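Local atomic coordinates of beta-galactosidase (Bacillus circulans subsp. alkalophilus, PDB entry 3TTY), a protein that catalyses the hydrolysis of terminal beta-D-galactose residues from beta-galactosides, and binds a zinc ion through four cysteines. Residues 119-124 with 146-151; 83-88 with 95-100; 115-120 with 222-227. All coordinates share one frame; numbering follows the deposited sequence.

Contact 1. Residues 119-124 with 146-151. With GLA (alpha-D-galactopyranose), chain H.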
# COMPACT_ATOMS: atom_id res chain seq x y z
N PRO A 119 6.96 23.79 25.13
CA PRO A 119 7.58 24.83 25.97
C PRO A 119 9.10 24.72 25.96
O PRO A 119 9.81 25.74 26.00
CB PRO A 119 7.02 24.53 27.37
CG PRO A 119 5.85 23.62 27.16
CD PRO A 119 6.12 22.86 25.90
N THR A 120 9.62 23.51 25.92
CA THR A 120 11.07 23.34 25.90
C THR A 120 11.68 23.87 24.61
O THR A 120 12.61 24.67 24.64
CB THR A 120 11.48 21.90 26.13
OG1 THR A 120 11.10 21.53 27.45
CG2 THR A 120 12.98 21.73 25.95
N TYR A 121 11.13 23.45 23.49
CA TYR A 121 11.61 23.89 22.19
C TYR A 121 11.56 25.41 22.03
O TYR A 121 12.51 26.03 21.54
CB TYR A 121 10.82 23.22 21.07
CG TYR A 121 11.20 23.71 19.70
CD1 TYR A 121 12.40 23.34 19.13
CD2 TYR A 121 10.36 24.53 18.97
CE1 TYR A 121 12.76 23.77 17.87
CE2 TYR A 121 10.71 24.98 17.71
CZ TYR A 121 11.91 24.60 17.17
OH TYR A 121 12.28 25.05 15.93
N ARG A 122 10.45 26.02 22.43
CA ARG A 122 10.32 27.46 22.30
C ARG A 122 11.30 28.19 23.21
O ARG A 122 11.90 29.18 22.81
CB ARG A 122 8.89 27.92 22.54
CG ARG A 122 7.95 27.54 21.40
CD ARG A 122 6.78 28.49 21.33
NE ARG A 122 5.73 28.01 20.43
CZ ARG A 122 4.68 28.74 20.07
NH1 ARG A 122 4.55 29.98 20.53
NH2 ARG A 122 3.76 28.23 19.24
N LYS A 123 11.48 27.68 24.43
CA LYS A 123 12.46 28.24 25.36
C LYS A 123 13.89 28.25 24.79
O LYS A 123 14.54 29.28 24.73
CB LYS A 123 12.43 27.51 26.72
CG LYS A 123 13.47 27.98 27.72
CD LYS A 123 13.31 27.25 29.05
CE LYS A 123 14.48 27.55 29.99
NZ LYS A 123 14.36 26.80 31.29
N TYR A 124 14.38 27.09 24.36
CA TYR A 124 15.78 27.04 23.92
C TYR A 124 16.01 27.56 22.50
O TYR A 124 17.09 28.07 22.19
CB TYR A 124 16.36 25.65 24.13
CG TYR A 124 16.46 25.30 25.58
CD1 TYR A 124 17.35 25.97 26.42
CD2 TYR A 124 15.64 24.31 26.14
CE1 TYR A 124 17.44 25.67 27.76
CE2 TYR A 124 15.73 24.00 27.50
CZ TYR A 124 16.63 24.68 28.30
OH TYR A 124 16.73 24.39 29.65
N HIS A 146 18.79 32.88 8.49
CA HIS A 146 18.12 31.69 7.97
C HIS A 146 17.54 30.95 9.18
O HIS A 146 18.20 30.11 9.81
CB HIS A 146 19.17 30.87 7.19
CG HIS A 146 18.71 29.54 6.68
ND1 HIS A 146 18.03 28.63 7.46
CD2 HIS A 146 18.91 28.94 5.48
CE1 HIS A 146 17.81 27.53 6.75
NE2 HIS A 146 18.33 27.69 5.55
N VAL A 147 16.29 31.30 9.52
CA VAL A 147 15.63 30.76 10.72
C VAL A 147 15.27 29.30 10.54
O VAL A 147 14.58 28.93 9.58
CB VAL A 147 14.34 31.53 11.05
CG1 VAL A 147 13.55 30.79 12.14
CG2 VAL A 147 14.67 32.96 11.47
N SER A 148 15.75 28.46 11.47
CA SER A 148 15.42 27.04 11.44
C SER A 148 15.80 26.47 10.06
O SER A 148 16.80 26.87 9.46
CB SER A 148 13.93 26.84 11.73
OG SER A 148 13.61 25.49 12.01
N ASN A 149 15.00 25.52 9.57
CA ASN A 149 15.15 24.96 8.24
C ASN A 149 13.89 24.19 7.87
O ASN A 149 13.42 23.35 8.65
CB ASN A 149 16.36 24.02 8.17
CG ASN A 149 16.71 23.64 6.74
OD1 ASN A 149 17.11 24.49 5.95
ND2 ASN A 149 16.54 22.37 6.40
N GLU A 150 13.35 24.47 6.69
CA GLU A 150 12.12 23.85 6.20
C GLU A 150 11.11 23.43 7.30
O GLU A 150 10.91 22.25 7.56
CB GLU A 150 12.44 22.64 5.30
CG GLU A 150 13.21 22.98 4.03
CD GLU A 150 13.13 21.88 2.97
OE1 GLU A 150 12.92 20.69 3.32
OE2 GLU A 150 13.26 22.21 1.77
N TYR A 151 10.50 24.42 7.95
CA TYR A 151 9.37 24.16 8.84
C TYR A 151 8.31 23.28 8.15
O TYR A 151 8.00 23.46 6.97
CB TYR A 151 8.72 25.48 9.23
CG TYR A 151 9.45 26.30 10.26
CD1 TYR A 151 9.50 25.90 11.58
CD2 TYR A 151 10.04 27.52 9.92
CE1 TYR A 151 10.13 26.66 12.53
CE2 TYR A 151 10.68 28.30 10.88
CZ TYR A 151 10.71 27.86 12.18
OH TYR A 151 11.33 28.61 13.16
C1 GLA H . 15.99 20.38 1.63
C2 GLA H . 16.77 20.75 2.92
C3 GLA H . 18.30 20.60 2.76
C4 GLA H . 18.57 19.23 2.14
C5 GLA H . 17.76 19.10 0.84
C6 GLA H . 18.11 17.75 0.20
O1 GLA H . 16.12 21.31 0.54
O2 GLA H . 16.48 22.08 3.31
O3 GLA H . 18.98 20.66 4.03
O4 GLA H . 18.11 18.27 3.08
O5 GLA H . 16.37 19.09 1.15
O6 GLA H . 17.70 17.74 -1.18
O HOH W 1 11.77 27.60 15.76
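The hydroxyls of Tyr121 and Tyr151, carried by backbones far apart, meet through a single water, which lies 2.6 Å from Tyr121 OH and 2.8 Å from Tyr151 OH. The nearest alpha carbons, those of Tyr121 and Ser148, are 11.8 Å apart, a gap that calls for a side chain as long as tyrosine. With CG opposite the backbone N (chi1 176°), the Tyr121 ring reaches from helix 119-135 toward residues 146-151 and brings OH to 4.2 Å from Ser148 OG. The same hydroxyl is hydrogen-bonded to Thr82 O, so two polar partners grip it. Small Ser148 rests on one face of the Tyr151 ring, its OG 3.7 Å above the plane and offset toward the rim, while the water lies at the ring's edge, in plane.

Residues 146-151 leave the fourth strand of the (beta/alpha)8 barrel, where clan GH-A glycosidases commonly carry an Asn-Glu pair. Here Asn149 ND2 donates to galactose O2 at 3.1 Å, with an N-H...O angle of 154°. Asn252 ND2 binds Asn149 OD1, which helps to fix the flip of that amide. Glu150, its chain extended, brings its carboxylate to the C1 end of the sugar, OE2 3.2 Å from galactose O1.

Contact 2. Residues 83-88 with 95-100; sequences GAHPAW and DVLRVD
The loop 83-88 runs into helix 87-92 and the chain comes back through a 3-10 segment that ends at 95-96, bringing the alpha carbons of His85 and Val96 to 8.2 Å. Between them the two side chains point at each other. Val96 CG1 sits over the centre of one imidazole face in a CH-pi contact, 3.3 Å from the centroid of the His85 ring and 14° from its normal. The fit is tight: CG1 of Val96 is also 3.3 Å from CE1 of His85. Val96 has an almost eclipsed chi1 of 122°, which may reflect this crowding. A branched valine suits the place, since its second methyl, CG2, turns to helix 119-135 and packs at Tyr121 N.

Leu97 adds another methyl, coming in at about a right angle to His85, with CD2 lying 3.6 Å from NE2 of His85. One imidazole face thus takes the valine methyl, with Leu97 CD2 oblique to the ring, while ND1 is hydrogen-bonded to Ser114 OG, a bond that helps to set the rotation of the ring.

Around these two loops, Ala90 of helix 87-92 touches both His85 and Leu97, and Trp47 of helix 47-50 packs on His85 and Pro86. Ala84 and Ala87 meet Trp187 and Phe191 of a neighbouring subunit, and helix 119-135 covers Val96.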
# COMPACT_ATOMS: atom_id res chain seq x y z
N GLY A 83 16.48 23.81 13.22
CA GLY A 83 15.75 22.84 12.42
C GLY A 83 15.89 21.39 12.88
O GLY A 83 15.19 20.51 12.41
N ALA A 84 16.82 21.14 13.80
CA ALA A 84 16.97 19.80 14.37
C ALA A 84 17.50 19.95 15.78
O ALA A 84 18.59 20.49 15.98
CB ALA A 84 17.92 18.94 13.53
N HIS A 85 16.73 19.47 16.76
CA HIS A 85 17.10 19.61 18.16
C HIS A 85 18.14 18.56 18.57
O HIS A 85 18.34 17.60 17.86
CB HIS A 85 15.85 19.57 19.06
CG HIS A 85 15.03 18.32 18.91
ND1 HIS A 85 13.75 18.32 18.40
CD2 HIS A 85 15.31 17.03 19.23
CE1 HIS A 85 13.28 17.09 18.40
NE2 HIS A 85 14.20 16.29 18.89
N PRO A 86 18.82 18.78 19.70
CA PRO A 86 19.84 17.83 20.18
C PRO A 86 19.26 16.54 20.77
O PRO A 86 18.18 16.55 21.36
CB PRO A 86 20.57 18.62 21.27
CG PRO A 86 20.35 20.05 20.92
CD PRO A 86 18.93 20.09 20.37
N ALA A 87 19.99 15.44 20.62
CA ALA A 87 19.57 14.17 21.19
C ALA A 87 19.33 14.27 22.70
O ALA A 87 18.41 13.63 23.22
CB ALA A 87 20.58 13.08 20.87
N TRP A 88 20.13 15.07 23.40
CA TRP A 88 19.95 15.22 24.86
C TRP A 88 18.66 15.95 25.18
O TRP A 88 18.06 15.74 26.24
CB TRP A 88 21.14 15.93 25.52
CG TRP A 88 21.31 17.38 25.14
CD1 TRP A 88 22.22 17.89 24.26
CD2 TRP A 88 20.58 18.51 25.66
NE1 TRP A 88 22.09 19.26 24.18
CE2 TRP A 88 21.10 19.66 25.03
CE3 TRP A 88 19.55 18.66 26.59
CZ2 TRP A 88 20.62 20.95 25.30
CZ3 TRP A 88 19.07 19.94 26.85
CH2 TRP A 88 19.60 21.06 26.21
N ASP A 95 8.82 16.53 25.66
CA ASP A 95 7.78 17.44 25.14
C ASP A 95 8.23 18.07 23.83
O ASP A 95 7.46 18.66 23.09
CB ASP A 95 7.42 18.54 26.16
CG ASP A 95 8.54 19.56 26.34
OD1 ASP A 95 9.42 19.33 27.19
OD2 ASP A 95 8.53 20.59 25.63
N VAL A 96 9.51 17.92 23.53
CA VAL A 96 10.07 18.46 22.30
C VAL A 96 9.70 17.57 21.11
O VAL A 96 9.69 18.01 19.96
CB VAL A 96 11.58 18.62 22.48
CG1 VAL A 96 12.37 17.83 21.45
CG2 VAL A 96 11.94 20.10 22.52
N LEU A 97 9.32 16.33 21.39
CA LEU A 97 9.08 15.33 20.36
C LEU A 97 7.61 15.27 19.93
O LEU A 97 6.69 15.42 20.75
CB LEU A 97 9.52 13.96 20.85
CG LEU A 97 11.00 13.77 21.17
CD1 LEU A 97 11.20 12.50 21.99
CD2 LEU A 97 11.86 13.73 19.90
N ARG A 98 7.39 15.03 18.64
CA ARG A 98 6.03 15.00 18.10
C ARG A 98 5.31 13.68 18.35
O ARG A 98 5.93 12.66 18.67
CB ARG A 98 6.04 15.32 16.60
CG ARG A 98 6.31 16.77 16.30
CD ARG A 98 6.29 17.07 14.83
NE ARG A 98 6.69 18.45 14.58
CZ ARG A 98 6.91 18.96 13.37
NH1 ARG A 98 6.76 18.21 12.28
NH2 ARG A 98 7.29 20.22 13.24
N VAL A 99 3.99 13.74 18.25
CA VAL A 99 3.15 12.56 18.16
C VAL A 99 2.61 12.53 16.74
O VAL A 99 2.12 13.55 16.22
CB VAL A 99 2.05 12.59 19.22
CG1 VAL A 99 0.93 11.61 18.89
CG2 VAL A 99 2.65 12.28 20.57
N ASP A 100 2.74 11.39 16.07
CA ASP A 100 2.41 11.37 14.65
C ASP A 100 0.93 11.12 14.36
O ASP A 100 0.11 10.93 15.25
CB ASP A 100 3.32 10.41 13.88
CG ASP A 100 3.15 8.96 14.29
OD1 ASP A 100 2.02 8.56 14.66
OD2 ASP A 100 4.15 8.21 14.25

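Contact 3. Residues 115-120 with 222-227; sequences CPNSPT and RRFQSD. With ZN (zinc ion), chain G.
Packing joins the turn 115-118 to helix 215-243 chiefly through Asn117 and Phe224, which extend toward each other from opposite directions. Phe224 sends the far end of its ring across, and Asn117 ND2 stands 3.4 Å from Phe224 CZ. The amide and the ring are nearly parallel, their planes 12° apart, yet the nitrogen approaches obliquely rather than over the ring's centre. Beside them the Pro116 ring rests loosely against the Gln225 amide, with CG 4.3 Å from Gln225 OE1.

Hydrogen bonding is mostly local. Cys115 to Ser118 form a type I beta turn closed by Ser118 N to Cys115 O at 3.1 Å, and proline suits its second position because its fixed phi (-72°) is the one required there. Ser118 is the N-cap of helix 119-135, its OG accepting from Tyr121 N, and Pro119 fits the first turn, where no backbone N-H is needed. Gln225 OE1 accepts from Cys155 N, so this helix side chain grips the backbone of another zinc ligand.

The metal bond comes from Cys115, whose SG lies 2.4 Å from the zinc ion; Cys155, Cys157 and Cys160 complete the site. Asn117 N donates a weak bond to Cys115 SG at 3.2 Å and 142°. Such N-H...S contacts are common at zinc-cysteine sites and would probably ease the charge on the thiolate.

The turn is thus wedged between two helices: Asn117 also touches Cys160 and Gln163 of helix 158-172, and Pro116 continues along helix 215-243 onto Ser228, Leu229 and Cys232. Further round that helix, Arg222 and Arg223 meet Trp409 of helix 405-413.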
# COMPACT_ATOMS: atom_id res chain seq x y z
N CYS A 115 7.96 19.63 18.29
CA CYS A 115 6.57 20.05 18.48
C CYS A 115 6.54 21.57 18.56
O CYS A 115 7.21 22.17 19.39
CB CYS A 115 5.96 19.43 19.74
SG CYS A 115 4.49 20.31 20.30
N PRO A 116 5.75 22.21 17.67
CA PRO A 116 5.73 23.67 17.59
C PRO A 116 5.01 24.28 18.79
O PRO A 116 5.08 25.48 19.00
CB PRO A 116 4.93 23.93 16.31
CG PRO A 116 4.02 22.77 16.22
CD PRO A 116 4.78 21.59 16.76
N ASN A 117 4.35 23.45 19.58
CA ASN A 117 3.70 23.94 20.79
C ASN A 117 4.43 23.50 22.04
O ASN A 117 3.85 23.46 23.12
CB ASN A 117 2.23 23.50 20.82
CG ASN A 117 1.36 24.38 19.95
OD1 ASN A 117 1.33 25.60 20.12
ND2 ASN A 117 0.69 23.77 18.98
N SER A 118 5.72 23.21 21.89
CA SER A 118 6.54 22.70 22.98
C SER A 118 7.19 23.81 23.81
O SER A 118 7.90 24.66 23.28
CB SER A 118 7.61 21.75 22.43
OG SER A 118 8.67 21.59 23.34
N PRO A 119 6.96 23.79 25.13
CA PRO A 119 7.58 24.83 25.97
C PRO A 119 9.10 24.72 25.96
O PRO A 119 9.81 25.74 26.00
CB PRO A 119 7.02 24.53 27.37
CG PRO A 119 5.85 23.62 27.16
CD PRO A 119 6.12 22.86 25.90
N THR A 120 9.62 23.51 25.92
CA THR A 120 11.07 23.34 25.90
C THR A 120 11.68 23.87 24.61
O THR A 120 12.61 24.67 24.64
CB THR A 120 11.48 21.90 26.13
OG1 THR A 120 11.10 21.53 27.45
CG2 THR A 120 12.98 21.73 25.95
N ARG A 222 -5.35 22.02 10.37
CA ARG A 222 -4.29 22.39 9.45
C ARG A 222 -3.99 23.89 9.55
O ARG A 222 -2.82 24.29 9.56
CB ARG A 222 -4.62 21.94 8.02
CG ARG A 222 -4.45 20.43 7.83
CD ARG A 222 -5.34 19.85 6.74
NE ARG A 222 -5.09 18.42 6.55
CZ ARG A 222 -5.55 17.46 7.35
NH1 ARG A 222 -6.30 17.77 8.41
NH2 ARG A 222 -5.26 16.18 7.11
N ARG A 223 -5.02 24.73 9.66
CA ARG A 223 -4.77 26.15 9.90
C ARG A 223 -3.93 26.31 11.17
O ARG A 223 -2.94 27.04 11.20
CB ARG A 223 -6.07 26.94 10.06
CG ARG A 223 -6.97 26.93 8.86
CD ARG A 223 -8.29 27.64 9.13
NE ARG A 223 -8.91 28.12 7.90
CZ ARG A 223 -10.18 27.94 7.55
NH1 ARG A 223 -11.01 27.29 8.36
NH2 ARG A 223 -10.62 28.42 6.38
N PHE A 224 -4.34 25.61 12.22
CA PHE A 224 -3.75 25.71 13.54
C PHE A 224 -2.28 25.29 13.56
O PHE A 224 -1.40 26.00 14.07
CB PHE A 224 -4.58 24.87 14.52
CG PHE A 224 -3.89 24.56 15.82
CD1 PHE A 224 -3.54 25.58 16.69
CD2 PHE A 224 -3.60 23.26 16.16
CE1 PHE A 224 -2.90 25.30 17.89
CE2 PHE A 224 -2.95 22.96 17.35
CZ PHE A 224 -2.59 23.99 18.22
N GLN A 225 -2.01 24.11 12.99
CA GLN A 225 -0.64 23.61 12.87
C GLN A 225 0.24 24.59 12.09
O GLN A 225 1.36 24.90 12.49
CB GLN A 225 -0.65 22.23 12.20
CG GLN A 225 -1.07 21.10 13.15
CD GLN A 225 -0.08 20.93 14.28
OE1 GLN A 225 1.05 20.49 14.06
NE2 GLN A 225 -0.48 21.28 15.49
N SER A 226 -0.28 25.08 10.97
CA SER A 226 0.42 26.08 10.20
C SER A 226 0.68 27.33 11.06
O SER A 226 1.82 27.78 11.15
CB SER A 226 -0.35 26.40 8.93
OG SER A 226 0.37 27.30 8.10
N ASP A 227 -0.36 27.85 11.72
CA ASP A 227 -0.19 29.00 12.61
C ASP A 227 0.86 28.75 13.70
O ASP A 227 1.64 29.65 14.01
CB ASP A 227 -1.52 29.42 13.28
CG ASP A 227 -2.50 30.06 12.32
OD1 ASP A 227 -2.21 30.11 11.11
OD2 ASP A 227 -3.58 30.50 12.78
ZN ZN G . 2.61 18.99 19.46

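In the fold
All three contacts belong to the TIM-barrel part of the chain, on the same side of its centre. Contact 2 closes first along the chain; contacts 3 and 1 then start from the turn at 115-118 and the first turn of helix 119-135, sharing Pro119 and Thr120. The centres of contacts 1 and 2 lie about 10 Å apart. Those of contacts 2 and 3 are about 13 Å apart. Asp95 ties contact 2 to the others, its carboxylate probably bonded to Ser118 OG and Thr120 OG1. Arg122 NE of contact 1 reaches Pro116 O of contact 3. The start of helix 119-135 thus lies between the zinc site and the loop that supplies Asn149 and Glu150 to the galactose pocket.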